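PDB 3EJA: protein GH61E from Thielavia terrestris, which acts, very probably, as a copper-dependent lytic polysaccharide monooxygenase of family AA9, oxidatively breaking glycosidic bonds in crystalline and amorphous polysaccharides. Local coordinates for residues Leu50-Gly55 and Leu159-Gly164; Ser56-Trp61 and Val121-Cys126. All coordinates share one frame; numbering follows the deposited sequence.

Contact 1. Residues Leu50-Gly55 and Leu159-Gly164. With NAG (2-acetamido-2-deoxy-beta-D-glucopyranose), chain E.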
loop_
_atom_site.group_PDB
_atom_site.type_symbol
_atom_site.label_atom_id
_atom_site.label_comp_id
_atom_site.label_asym_id
_atom_site.label_seq_id
_atom_site.Cartn_x
_atom_site.Cartn_y
_atom_site.Cartn_z
ATOM N N LEU A 50 3.230 12.921 9.515
ATOM C CA LEU A 50 4.509 13.179 8.862
ATOM C C LEU A 50 4.399 14.333 7.864
ATOM O O LEU A 50 3.650 14.254 6.890
ATOM C CB LEU A 50 5.034 11.917 8.154
ATOM C CG LEU A 50 6.285 12.032 7.266
ATOM C CD1 LEU A 50 7.540 12.320 8.084
ATOM C CD2 LEU A 50 6.493 10.777 6.424
ATOM N N ASN A 51 5.156 15.398 8.110
ATOM C CA ASN A 51 5.251 16.508 7.163
ATOM C C ASN A 51 6.195 16.163 6.024
ATOM O O ASN A 51 7.316 15.707 6.252
ATOM C CB ASN A 51 5.747 17.784 7.850
ATOM C CG ASN A 51 4.794 18.291 8.920
ATOM O OD1 ASN A 51 3.632 17.873 8.997
ATOM N ND2 ASN A 51 5.292 19.211 9.755
ATOM N N THR A 52 5.732 16.381 4.799
ATOM C CA THR A 52 6.547 16.148 3.618
ATOM C C THR A 52 6.087 17.061 2.479
ATOM O O THR A 52 4.994 17.617 2.529
ATOM C CB THR A 52 6.537 14.650 3.202
ATOM O OG1 THR A 52 7.679 14.367 2.381
ATOM C CG2 THR A 52 5.234 14.271 2.473
ATOM N N THR A 53 6.927 17.235 1.468
ATOM C CA THR A 53 6.567 18.085 0.338
ATOM C C THR A 53 6.236 17.234 -0.873
ATOM O O THR A 53 6.762 16.128 -1.023
ATOM C CB THR A 53 7.694 19.080 -0.031
ATOM O OG1 THR A 53 8.840 18.358 -0.509
ATOM C CG2 THR A 53 8.081 19.932 1.183
ATOM N N ALA A 54 5.359 17.753 -1.730
ATOM C CA ALA A 54 5.072 17.117 -3.008
ATOM C C ALA A 54 6.369 17.078 -3.817
ATOM O O ALA A 54 7.080 18.080 -3.906
ATOM C CB ALA A 54 3.994 17.878 -3.750
ATOM N N GLY A 55 6.691 15.910 -4.363
ATOM C CA GLY A 55 7.937 15.722 -5.097
ATOM C C GLY A 55 9.045 15.086 -4.273
ATOM O O GLY A 55 10.076 14.691 -4.814
ATOM N N LEU A 159 -0.005 11.775 6.451
ATOM C CA LEU A 159 0.886 12.756 5.821
ATOM C C LEU A 159 0.267 14.152 5.755
ATOM O O LEU A 159 -0.951 14.299 5.600
ATOM C CB LEU A 159 1.234 12.304 4.391
ATOM C CG LEU A 159 2.480 11.439 4.136
ATOM C CD1 LEU A 159 2.584 10.271 5.099
ATOM C CD2 LEU A 159 2.538 10.956 2.674
ATOM N N SER A 160 1.124 15.164 5.875
ATOM C CA SER A 160 0.782 16.525 5.491
ATOM C C SER A 160 1.686 16.930 4.330
ATOM O O SER A 160 2.893 17.107 4.510
ATOM C CB SER A 160 0.954 17.485 6.672
ATOM O OG SER A 160 0.673 18.809 6.271
ATOM N N VAL A 161 1.090 17.061 3.145
ATOM C CA VAL A 161 1.812 17.373 1.917
ATOM C C VAL A 161 1.692 18.863 1.581
ATOM O O VAL A 161 0.588 19.405 1.497
ATOM C CB VAL A 161 1.310 16.504 0.728
ATOM C CG1 VAL A 161 2.015 16.880 -0.577
ATOM C CG2 VAL A 161 1.504 15.020 1.036
ATOM N N THR A 162 2.838 19.515 1.402
ATOM C CA THR A 162 2.875 20.931 1.041
ATOM C C THR A 162 3.573 21.119 -0.305
ATOM O O THR A 162 4.244 20.213 -0.793
ATOM C CB THR A 162 3.592 21.779 2.123
ATOM O OG1 THR A 162 4.928 21.295 2.302
ATOM C CG2 THR A 162 2.850 21.693 3.455
ATOM N N GLY A 163 3.393 22.296 -0.903
ATOM C CA GLY A 163 4.059 22.655 -2.151
ATOM C C GLY A 163 3.602 21.855 -3.354
ATOM O O GLY A 163 4.399 21.563 -4.253
ATOM N N GLY A 164 2.317 21.508 -3.372
ATOM C CA GLY A 164 1.752 20.686 -4.441
ATOM C C GLY A 164 1.319 21.471 -5.664
ATOM O O GLY A 164 1.568 22.672 -5.766
HETATM C C1 NAG E . 4.307 19.703 10.687
HETATM C C2 NAG E . 5.165 20.258 11.825
HETATM C C3 NAG E . 4.330 21.022 12.851
HETATM C C4 NAG E . 3.376 22.004 12.170
HETATM C C5 NAG E . 2.588 21.268 11.078
HETATM C C6 NAG E . 1.543 22.129 10.361
HETATM C C7 NAG E . 7.177 18.978 12.285
HETATM C C8 NAG E . 7.763 17.767 12.956
HETATM N N2 NAG E . 5.880 19.181 12.484
HETATM O O3 NAG E . 5.193 21.701 13.735
HETATM O O4 NAG E . 2.513 22.534 13.149
HETATM O O5 NAG E . 3.509 20.738 10.141
HETATM O O6 NAG E . 0.576 21.288 9.760
HETATM O O7 NAG E . 7.875 19.724 11.596
HETATM O O HOH W 1 6.900 20.650 -3.698
#
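Leu50-Thr53 pairs in parallel with Leu159-Thr162 at one border of the mixed sheet of the AA9 beta-sandwich, a fibronectin type III-like fold. Four backbone bonds alternate across the seam: Ser160 N to Leu50 O, Thr52 N to Ser160 O, Thr162 N to Thr52 O and Ala54 N to Thr162 O. The last, 2.9 Å between Ala54 N and Thr162 O, carries the pairing one residue past the strand. Thr52 O also receives a CA-H contact from Val161 CA at 3.2 Å.

Leu50, Thr52, Leu159 and Val161 line the face directed at the other sheet. Leu50 and Leu159 lie side by side, CD2 of Leu50 4.2 Å from CD1 of Leu159, and Leu50 and Thr52 both touch Val58 of strand 57-63. In Thr52, OG1 is anti to the backbone N (chi1 -159°) and bonds to Ser56 OG, while CG2 is the branch beside Val161 CG2. Val161 puts its other methyl, CG1, 3.9 Å from Ala54 CB.

Asn51, Ser160, Thr53 and Thr162 share the other face, where Thr53 CG2 meets Thr162 OG1. Asn51 carries an N-linked sugar, its ND2 bonded to C1 of the NAG, and OD1 of the same amide lies 3.6 Å from Ser160 CB. Past the strand ends, one water donates to both Ala54 O and Gly163 O, at 2.6 Å from Ala54 O.

Contact 2. Residues Ser56-Trp61 and Val121-Cys126; sequences STVTYW and VPIPPC
Val58 O accepts the shortest bond between Ser56-Trp61 and Val121-Cys126, from Val121 N at 2.8 Å. The return bond, Val58 N to Val121 O, completes an antiparallel hydrogen-bonded pair. Val121 O also takes a CA-H contact from Thr57 CA at 3.4 Å, so an N-H and a weaker CA-H of adjacent residues converge on one carbonyl. Thr57 then faces Pro122 as a non-hydrogen-bonded pair, a position that suits proline because no N-H is asked for there. Beyond it, Ile123 N meets Ser56 O almost head-on at 2.9 Å, with a C=O...N angle of 174°, and extends the pairing just past the end of strand 118-122.

Val58 and Val121 share the inner face of the sheet, and Ile123, buried beside them, is directed at Ser56-Trp61. CG1 of Ile123, anti to the carbonyl carbon (chi1 -50°), brings CD1 across to Val58 CG2 at 3.9 Å, the two side chains meeting at a slant. Val121 CG2 lies 4.2 Å from Tyr60 CB; the Tyr60 ring continues beyond this touch, and its OH bonds to Ser155 OG. On the outer face, Thr57 CG2 rests against the Val121 backbone, 3.7 Å from Val121 N.

Strand 57-63 is the middle of a three-stranded antiparallel sheet, between strands 3-7 and 118-122. The inner side of this pairing packs on the other sheet: Val58, Tyr60 and Val121 touch Leu134 of strand 130-140, and Ile123 reaches Met76 of strand 72-78.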
loop_
_atom_site.group_PDB
_atom_site.type_symbol
_atom_site.label_atom_id
_atom_site.label_comp_id
_atom_site.label_asym_id
_atom_site.label_seq_id
_atom_site.Cartn_x
_atom_site.Cartn_y
_atom_site.Cartn_z
ATOM N N SER A 56 8.845 14.994 -2.959
ATOM C CA SER A 56 9.825 14.359 -2.083
ATOM C C SER A 56 9.599 12.848 -2.002
ATOM O O SER A 56 8.622 12.322 -2.543
ATOM C CB SER A 56 9.797 14.986 -0.681
ATOM O OG SER A 56 8.651 14.563 0.036
ATOM N N THR A 57 10.519 12.159 -1.332
ATOM C CA THR A 57 10.419 10.722 -1.119
ATOM C C THR A 57 10.110 10.433 0.345
ATOM O O THR A 57 10.758 10.970 1.239
ATOM C CB THR A 57 11.729 10.012 -1.532
ATOM O OG1 THR A 57 11.960 10.218 -2.930
ATOM C CG2 THR A 57 11.662 8.517 -1.247
ATOM N N VAL A 58 9.101 9.601 0.587
ATOM C CA VAL A 58 8.838 9.105 1.931
ATOM C C VAL A 58 9.387 7.679 2.025
ATOM O O VAL A 58 9.182 6.871 1.121
ATOM C CB VAL A 58 7.322 9.140 2.278
ATOM C CG1 VAL A 58 7.034 8.340 3.547
ATOM C CG2 VAL A 58 6.834 10.586 2.423
ATOM N N THR A 59 10.106 7.384 3.105
ATOM C CA THR A 59 10.594 6.029 3.338
ATOM C C THR A 59 9.563 5.260 4.151
ATOM O O THR A 59 9.208 5.670 5.263
ATOM C CB THR A 59 11.972 6.039 4.054
ATOM O OG1 THR A 59 12.939 6.662 3.196
ATOM C CG2 THR A 59 12.429 4.624 4.377
ATOM N N TYR A 60 9.056 4.163 3.588
ATOM C CA TYR A 60 8.153 3.284 4.327
ATOM C C TYR A 60 8.929 2.038 4.727
ATOM O O TYR A 60 9.598 1.412 3.888
ATOM C CB TYR A 60 6.914 2.919 3.493
ATOM C CG TYR A 60 5.582 2.975 4.252
ATOM C CD1 TYR A 60 5.383 2.244 5.421
ATOM C CD2 TYR A 60 4.522 3.751 3.771
ATOM C CE1 TYR A 60 4.159 2.288 6.108
ATOM C CE2 TYR A 60 3.290 3.811 4.452
ATOM C CZ TYR A 60 3.116 3.067 5.609
ATOM O OH TYR A 60 1.908 3.114 6.267
ATOM N N TRP A 61 8.863 1.697 6.010
ATOM C CA TRP A 61 9.648 0.591 6.557
ATOM C C TRP A 61 8.784 -0.641 6.759
ATOM O O TRP A 61 7.663 -0.541 7.258
ATOM C CB TRP A 61 10.294 0.980 7.895
ATOM C CG TRP A 61 11.346 2.038 7.787
ATOM C CD1 TRP A 61 11.168 3.389 7.898
ATOM C CD2 TRP A 61 12.751 1.835 7.554
ATOM N NE1 TRP A 61 12.370 4.042 7.751
ATOM C CE2 TRP A 61 13.358 3.113 7.539
ATOM C CE3 TRP A 61 13.553 0.696 7.365
ATOM C CZ2 TRP A 61 14.737 3.291 7.326
ATOM C CZ3 TRP A 61 14.928 0.873 7.160
ATOM C CH2 TRP A 61 15.499 2.161 7.136
ATOM N N VAL A 121 9.153 5.804 -1.495
ATOM C CA VAL A 121 7.836 6.146 -2.051
ATOM C C VAL A 121 7.863 7.554 -2.619
ATOM O O VAL A 121 7.965 8.526 -1.860
ATOM C CB VAL A 121 6.685 6.055 -1.015
ATOM C CG1 VAL A 121 5.329 6.186 -1.713
ATOM C CG2 VAL A 121 6.758 4.754 -0.229
ATOM N N PRO A 122 7.736 7.665 -3.952
ATOM C CA PRO A 122 7.719 8.977 -4.594
ATOM C C PRO A 122 6.378 9.677 -4.363
ATOM O O PRO A 122 5.324 9.155 -4.738
ATOM C CB PRO A 122 7.913 8.640 -6.078
ATOM C CG PRO A 122 7.270 7.263 -6.231
ATOM C CD PRO A 122 7.551 6.559 -4.920
ATOM N N ILE A 123 6.413 10.833 -3.715
ATOM C CA ILE A 123 5.213 11.652 -3.598
ATOM C C ILE A 123 5.132 12.495 -4.866
ATOM O O ILE A 123 6.034 13.304 -5.117
ATOM C CB ILE A 123 5.229 12.551 -2.327
ATOM C CG1 ILE A 123 5.558 11.733 -1.070
ATOM C CG2 ILE A 123 3.910 13.309 -2.184
ATOM C CD1 ILE A 123 4.551 10.609 -0.718
ATOM N N PRO A 124 4.066 12.300 -5.677
ATOM C CA PRO A 124 3.981 13.017 -6.955
ATOM C C PRO A 124 4.047 14.532 -6.742
ATOM O O PRO A 124 3.454 15.040 -5.790
ATOM C CB PRO A 124 2.616 12.592 -7.513
ATOM C CG PRO A 124 2.321 11.293 -6.856
ATOM C CD PRO A 124 2.901 11.417 -5.469
ATOM N N PRO A 125 4.809 15.245 -7.597
ATOM C CA PRO A 125 4.966 16.694 -7.449
ATOM C C PRO A 125 3.700 17.510 -7.775
ATOM O O PRO A 125 3.518 18.609 -7.238
ATOM C CB PRO A 125 6.096 17.023 -8.435
ATOM C CG PRO A 125 6.033 15.957 -9.461
ATOM C CD PRO A 125 5.599 14.716 -8.726
ATOM N N CYS A 126 2.831 16.969 -8.624
ATOM C CA CYS A 126 1.720 17.738 -9.193
ATOM C C CYS A 126 0.395 17.648 -8.426
ATOM O O CYS A 126 -0.547 18.375 -8.740
ATOM C CB CYS A 126 1.499 17.336 -10.653
ATOM S SG CYS A 126 0.918 15.644 -10.835
#

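In the fold
The two contacts hold opposite sheets of the sandwich and are joined by the turn at Gly55-Ser56, where strand 50-53 passes into strand 57-63. Contact 1 is a parallel pairing on an outermost strand; contact 2 is antiparallel and lies nearer the centre of the chain. Both turn aliphatic side chains inward, but contact 1 has a polar outer face of Asn51, Thr53, Ser160 and Thr162, glycosylated at Asn51. Neither is wholly core, since both keep an exposed face. They meet directly: Gly55 N probably bonds to Ile123 O, and Ala54 CB packs on the carbonyls of Pro124 and Pro125. Along the chain, contact 2 is nested inside the loop that contact 1 closes.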